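Local coordinates for enterobactin synthetase component F-related protein (Vibrio cholerae serotype O1, PDB 4OXI) that is an adenylation-domain enzyme that probably uses ATP to activate glycine as glycyl-adenylate, in a pathway that modifies lipopolysaccharide and gives resistance to antimicrobial peptides, at residues A[307-312]-A[336-341]; A[344-349]-A[372-377]. One frame throughout, in Å; residues are numbered along the deposited sequence.

Contact 1: A[307-312]-A[336-341]; sequences LSVPTV and CGQALL. With GAP (glycyl-adenosine-5'-phosphate), chain B.
Ser-308 and Cys-336 join the ends of two neighbouring parallel strands. Cys-336 N donates to Ser-308 O at 3.1 Å, and Val-309 CA makes a CH...O contact with Cys-336 O at 3.2 Å. Beyond this point both chains leave the sheet, 307-312 into a helix and 336-341 into a loop.

Gln-338 and Pro-310 carry the side-chain contact. Gln-338 CG is anti to the carbonyl carbon (chi1 -40°) and the chain runs extended, which brings the amide to Thr-311. Thr-311 OG1 donates to Gln-338 OE1 at 2.7 Å, in the carbonyl plane and on a lone pair. The same oxygen lies 3.5 Å from Val-309 CB. Pro-310 CG lies against Gln-338 O and Gln-338 CB, while Pro-310 CB meets Leu-340 CD1 at 3.9 Å.

The other side of the loop forms part of the ligand pocket. Gly-337 N approaches the adenine N7 of glycyl-adenosine-5'-phosphate at 3.0 Å, and Cys-336 SG lies 3.4 Å from the CA of its glycyl group.

Helix 268-279 packs on Leu-307 and Cys-336, strand 356-360 touches Cys-336 and Leu-340, and Tyr-508 covers Pro-310 and Gln-338.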
# COMPACT_ATOMS: atom_id res chain seq x y z
N LEU A 307 8.07 -4.22 -8.07
CA LEU A 307 6.69 -4.49 -7.65
C LEU A 307 5.83 -3.26 -7.91
O LEU A 307 6.18 -2.14 -7.49
CB LEU A 307 6.62 -4.84 -6.16
CG LEU A 307 5.21 -4.86 -5.55
CD1 LEU A 307 4.34 -5.95 -6.16
CD2 LEU A 307 5.26 -5.04 -4.05
N SER A 308 4.71 -3.46 -8.60
CA SER A 308 3.74 -2.38 -8.80
C SER A 308 2.40 -2.97 -9.23
O SER A 308 2.29 -4.17 -9.43
CB SER A 308 4.24 -1.43 -9.88
OG SER A 308 4.20 -2.08 -11.15
N VAL A 309 1.39 -2.12 -9.37
CA VAL A 309 0.14 -2.52 -10.01
C VAL A 309 0.46 -2.83 -11.47
O VAL A 309 1.46 -2.33 -12.00
CB VAL A 309 -0.94 -1.41 -9.92
CG1 VAL A 309 -1.44 -1.26 -8.49
CG2 VAL A 309 -0.40 -0.07 -10.45
N PRO A 310 -0.35 -3.68 -12.12
CA PRO A 310 -0.04 -4.07 -13.49
C PRO A 310 -0.35 -2.99 -14.54
O PRO A 310 -0.03 -3.17 -15.72
CB PRO A 310 -0.93 -5.30 -13.71
CG PRO A 310 -2.05 -5.14 -12.73
CD PRO A 310 -1.41 -4.51 -11.53
N THR A 311 -0.95 -1.88 -14.12
CA THR A 311 -1.15 -0.72 -14.99
C THR A 311 0.19 -0.29 -15.56
O THR A 311 0.28 0.20 -16.69
CB THR A 311 -1.73 0.46 -14.18
OG1 THR A 311 -3.06 0.14 -13.77
CG2 THR A 311 -1.80 1.71 -15.03
N VAL A 312 1.24 -0.47 -14.77
CA VAL A 312 2.57 -0.07 -15.19
C VAL A 312 2.96 -0.72 -16.53
O VAL A 312 3.63 -0.10 -17.35
CB VAL A 312 3.58 -0.36 -14.07
CG1 VAL A 312 4.98 -0.56 -14.62
CG2 VAL A 312 3.53 0.79 -13.06
N CYS A 336 0.70 -6.63 -8.30
CA CYS A 336 -0.36 -6.83 -7.31
C CYS A 336 -1.37 -5.73 -7.46
O CYS A 336 -1.03 -4.61 -7.88
CB CYS A 336 0.21 -6.75 -5.89
SG CYS A 336 -0.99 -7.20 -4.58
N GLY A 337 -2.62 -6.03 -7.13
CA GLY A 337 -3.61 -4.98 -7.00
C GLY A 337 -4.79 -5.03 -7.95
O GLY A 337 -5.88 -4.57 -7.59
N GLN A 338 -4.57 -5.54 -9.16
CA GLN A 338 -5.60 -5.64 -10.19
C GLN A 338 -5.39 -6.92 -10.97
O GLN A 338 -4.29 -7.49 -10.95
CB GLN A 338 -5.48 -4.49 -11.19
CG GLN A 338 -5.15 -3.17 -10.58
CD GLN A 338 -4.98 -2.08 -11.62
OE1 GLN A 338 -3.87 -1.61 -11.87
NE2 GLN A 338 -6.10 -1.68 -12.23
N ALA A 339 -6.43 -7.36 -11.67
CA ALA A 339 -6.35 -8.55 -12.52
C ALA A 339 -5.18 -8.44 -13.50
O ALA A 339 -5.06 -7.45 -14.23
CB ALA A 339 -7.65 -8.77 -13.28
N LEU A 340 -4.31 -9.44 -13.47
CA LEU A 340 -3.16 -9.47 -14.37
C LEU A 340 -3.58 -10.22 -15.63
O LEU A 340 -3.94 -11.40 -15.56
CB LEU A 340 -1.97 -10.17 -13.71
CG LEU A 340 -0.68 -10.29 -14.51
CD1 LEU A 340 -0.20 -8.90 -14.92
CD2 LEU A 340 0.39 -11.00 -13.71
N LEU A 341 -3.57 -9.55 -16.77
CA LEU A 341 -3.95 -10.22 -18.00
C LEU A 341 -2.79 -10.99 -18.61
O LEU A 341 -1.64 -10.54 -18.55
CB LEU A 341 -4.53 -9.23 -19.00
CG LEU A 341 -6.01 -9.02 -18.70
CD1 LEU A 341 -6.65 -8.08 -19.68
CD2 LEU A 341 -6.71 -10.36 -18.75
N GAP B . -2.26 -5.06 -0.83
CA GAP B . -2.27 -4.99 -2.32
C GAP B . -3.53 -4.25 -2.72
O GAP B . -3.81 -4.01 -3.88
PA GAP B . -5.79 -3.01 -1.77
O1A GAP B . -6.43 -3.22 -0.42
O2A GAP B . -5.51 -1.61 -2.29
O3A GAP B . -4.43 -3.85 -1.66
C5' GAP B . -7.22 -5.10 -2.47
O5' GAP B . -6.71 -3.81 -2.82
C4' GAP B . -8.09 -5.61 -3.60
O4' GAP B . -7.38 -5.50 -4.83
C3' GAP B . -8.41 -7.08 -3.50
O3' GAP B . -9.52 -7.31 -2.63
C2' GAP B . -8.69 -7.45 -4.95
O2' GAP B . -9.97 -6.99 -5.33
C1' GAP B . -7.76 -6.55 -5.72
N9 GAP B . -6.54 -7.31 -6.10
C8 GAP B . -5.37 -7.30 -5.43
N7 GAP B . -4.45 -8.09 -6.04
C5 GAP B . -5.05 -8.63 -7.12
C6 GAP B . -4.65 -9.58 -8.19
N6 GAP B . -3.39 -10.08 -8.24
N1 GAP B . -5.59 -9.89 -9.12
C2 GAP B . -6.84 -9.38 -9.09
N3 GAP B . -7.26 -8.52 -8.14
C4 GAP B . -6.43 -8.12 -7.15

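Contact 2: A[344-349]-A[372-377]; sequences LAEQWQ and HRFVAH
This is the packing of helix 342-352 against the loop that follows strand 370-373, in which Phe-374, just past the end of the strand, rests against Ala-345, Glu-346 and Gln-349 of the helix. No direct hydrogen bond crosses it.

Ala-345 CB sits over one face of the phenyl ring of Phe-374, 3.6 Å from its centroid and 14° off the normal, a CH-pi contact. The ring reaches the helix because CG of Phe-374 is anti to the backbone N (chi1 172°). Ala-376 N lies over the opposite face, offset toward the rim.

Gln-349 comes to the ring edge. Its OE1 is 3.3 Å from Phe-374 CD2, near the ring plane, with the amide and ring planes 50° apart. The Glu-346 chain bends at chi2, and its OE1 also lies at the edge, 3.7 Å from Ala-376 CB. One water bridges the two segments: it accepts from Gln-349 NE2 at 2.8 Å and donates to Phe-374 O at 2.9 Å. The same NE2 is hydrogen-bonded to Gln-354 O.

The Phe-374 ring also meets His-342, Val-356 of strand 356-360 and Val-383. Elsewhere on the helix, Trp-348 packs on Phe-335 and Val-356, and Leu-344 faces helix 311-318.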
# COMPACT_ATOMS: atom_id res chain seq x y z
N LEU A 344 -0.66 -9.11 -21.06
CA LEU A 344 0.21 -8.12 -20.42
C LEU A 344 1.41 -8.79 -19.78
O LEU A 344 2.55 -8.35 -19.95
CB LEU A 344 -0.56 -7.33 -19.37
CG LEU A 344 -1.50 -6.24 -19.86
CD1 LEU A 344 -1.94 -5.41 -18.66
CD2 LEU A 344 -0.83 -5.37 -20.93
N ALA A 345 1.16 -9.86 -19.03
CA ALA A 345 2.26 -10.51 -18.35
C ALA A 345 3.24 -11.05 -19.39
O ALA A 345 4.45 -11.03 -19.17
CB ALA A 345 1.76 -11.61 -17.45
N GLU A 346 2.71 -11.52 -20.52
CA GLU A 346 3.57 -12.05 -21.59
C GLU A 346 4.48 -10.98 -22.16
O GLU A 346 5.69 -11.21 -22.33
CB GLU A 346 2.74 -12.71 -22.70
CG GLU A 346 3.55 -13.05 -23.97
CD GLU A 346 4.64 -14.11 -23.75
OE1 GLU A 346 4.62 -14.81 -22.71
OE2 GLU A 346 5.52 -14.23 -24.62
N GLN A 347 3.93 -9.80 -22.44
CA GLN A 347 4.74 -8.73 -22.99
C GLN A 347 5.80 -8.23 -22.01
O GLN A 347 6.90 -7.86 -22.41
CB GLN A 347 3.86 -7.59 -23.49
CG GLN A 347 3.16 -7.91 -24.80
CD GLN A 347 2.11 -6.89 -25.17
OE1 GLN A 347 0.96 -6.97 -24.72
NE2 GLN A 347 2.49 -5.92 -26.00
N TRP A 348 5.49 -8.24 -20.71
CA TRP A 348 6.48 -7.81 -19.74
C TRP A 348 7.56 -8.87 -19.64
O TRP A 348 8.75 -8.55 -19.58
CB TRP A 348 5.84 -7.55 -18.37
CG TRP A 348 6.79 -6.95 -17.35
CD1 TRP A 348 7.61 -7.63 -16.50
CD2 TRP A 348 7.01 -5.56 -17.09
NE1 TRP A 348 8.33 -6.75 -15.71
CE2 TRP A 348 7.98 -5.47 -16.06
CE3 TRP A 348 6.48 -4.38 -17.62
CZ2 TRP A 348 8.43 -4.24 -15.56
CZ3 TRP A 348 6.93 -3.16 -17.13
CH2 TRP A 348 7.89 -3.10 -16.11
N GLN A 349 7.16 -10.15 -19.65
CA GLN A 349 8.13 -11.23 -19.54
C GLN A 349 9.07 -11.32 -20.76
O GLN A 349 10.24 -11.69 -20.62
CB GLN A 349 7.44 -12.58 -19.28
CG GLN A 349 8.43 -13.74 -19.13
CD GLN A 349 7.86 -14.90 -18.33
OE1 GLN A 349 7.07 -15.70 -18.84
NE2 GLN A 349 8.27 -15.00 -17.06
N HIS A 372 1.28 -16.49 -7.65
CA HIS A 372 1.30 -17.45 -8.72
C HIS A 372 2.39 -17.07 -9.72
O HIS A 372 2.37 -15.96 -10.25
CB HIS A 372 -0.03 -17.44 -9.45
CG HIS A 372 -0.14 -18.49 -10.50
ND1 HIS A 372 -0.23 -19.84 -10.19
CD2 HIS A 372 -0.16 -18.41 -11.85
CE1 HIS A 372 -0.31 -20.53 -11.31
NE2 HIS A 372 -0.26 -19.69 -12.33
N ARG A 373 3.32 -17.98 -10.01
CA ARG A 373 4.30 -17.71 -11.06
C ARG A 373 3.63 -17.77 -12.43
O ARG A 373 3.00 -18.77 -12.79
CB ARG A 373 5.47 -18.69 -11.03
CG ARG A 373 6.28 -18.64 -9.77
CD ARG A 373 7.54 -19.50 -9.86
NE ARG A 373 8.16 -19.62 -8.55
CZ ARG A 373 7.69 -20.41 -7.58
NH1 ARG A 373 8.31 -20.44 -6.40
NH2 ARG A 373 6.61 -21.16 -7.78
N PHE A 374 3.78 -16.69 -13.19
CA PHE A 374 3.22 -16.63 -14.52
C PHE A 374 3.81 -17.74 -15.39
O PHE A 374 5.03 -17.90 -15.46
CB PHE A 374 3.52 -15.27 -15.14
CG PHE A 374 3.15 -15.17 -16.58
CD1 PHE A 374 1.83 -15.21 -16.97
CD2 PHE A 374 4.14 -15.03 -17.55
CE1 PHE A 374 1.48 -15.10 -18.32
CE2 PHE A 374 3.81 -14.92 -18.90
CZ PHE A 374 2.48 -14.95 -19.29
N VAL A 375 2.93 -18.51 -16.02
CA VAL A 375 3.30 -19.59 -16.93
C VAL A 375 2.89 -19.18 -18.34
O VAL A 375 1.70 -19.10 -18.64
CB VAL A 375 2.57 -20.90 -16.57
CG1 VAL A 375 2.96 -22.02 -17.51
CG2 VAL A 375 2.83 -21.30 -15.11
N ALA A 376 3.87 -18.90 -19.19
CA ALA A 376 3.59 -18.50 -20.58
C ALA A 376 2.73 -19.52 -21.34
O ALA A 376 1.93 -19.15 -22.21
CB ALA A 376 4.90 -18.28 -21.32
N HIS A 377 2.89 -20.80 -21.00
CA HIS A 377 2.21 -21.88 -21.71
C HIS A 377 0.98 -22.41 -20.97
O HIS A 377 0.82 -23.62 -20.81
CB HIS A 377 3.19 -23.04 -21.94
CG HIS A 377 4.45 -22.64 -22.65
ND1 HIS A 377 4.45 -22.13 -23.93
CD2 HIS A 377 5.74 -22.67 -22.25
CE1 HIS A 377 5.69 -21.86 -24.29
NE2 HIS A 377 6.50 -22.19 -23.29
O HOH W 1 7.31 -16.28 -14.73

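How the contacts relate
Along the chain, strand 305-308 leads into helix 311-318, and strand 332-336 returns beside the first strand. Contact 1 closes this loop, with 23 residues between its segments. The chain then enters helix 342-352, passes through strand 356-360 and turns back as the antiparallel strand 370-373. Contact 2 closes this second loop, with 22 residues between its segments. The two are in series and neither nest nor cross. Both reach the same mixed sheet, and their centres are about 12 Å apart. They meet directly: Leu-340 CD2 packs on Ala-345 CB at 4.0 Å, and Val-312 CG1 on Trp-348 CZ3. Contact 1 lies at the ligand, whereas contact 2 ties helix 342-352 to the loop that follows strand 370-373.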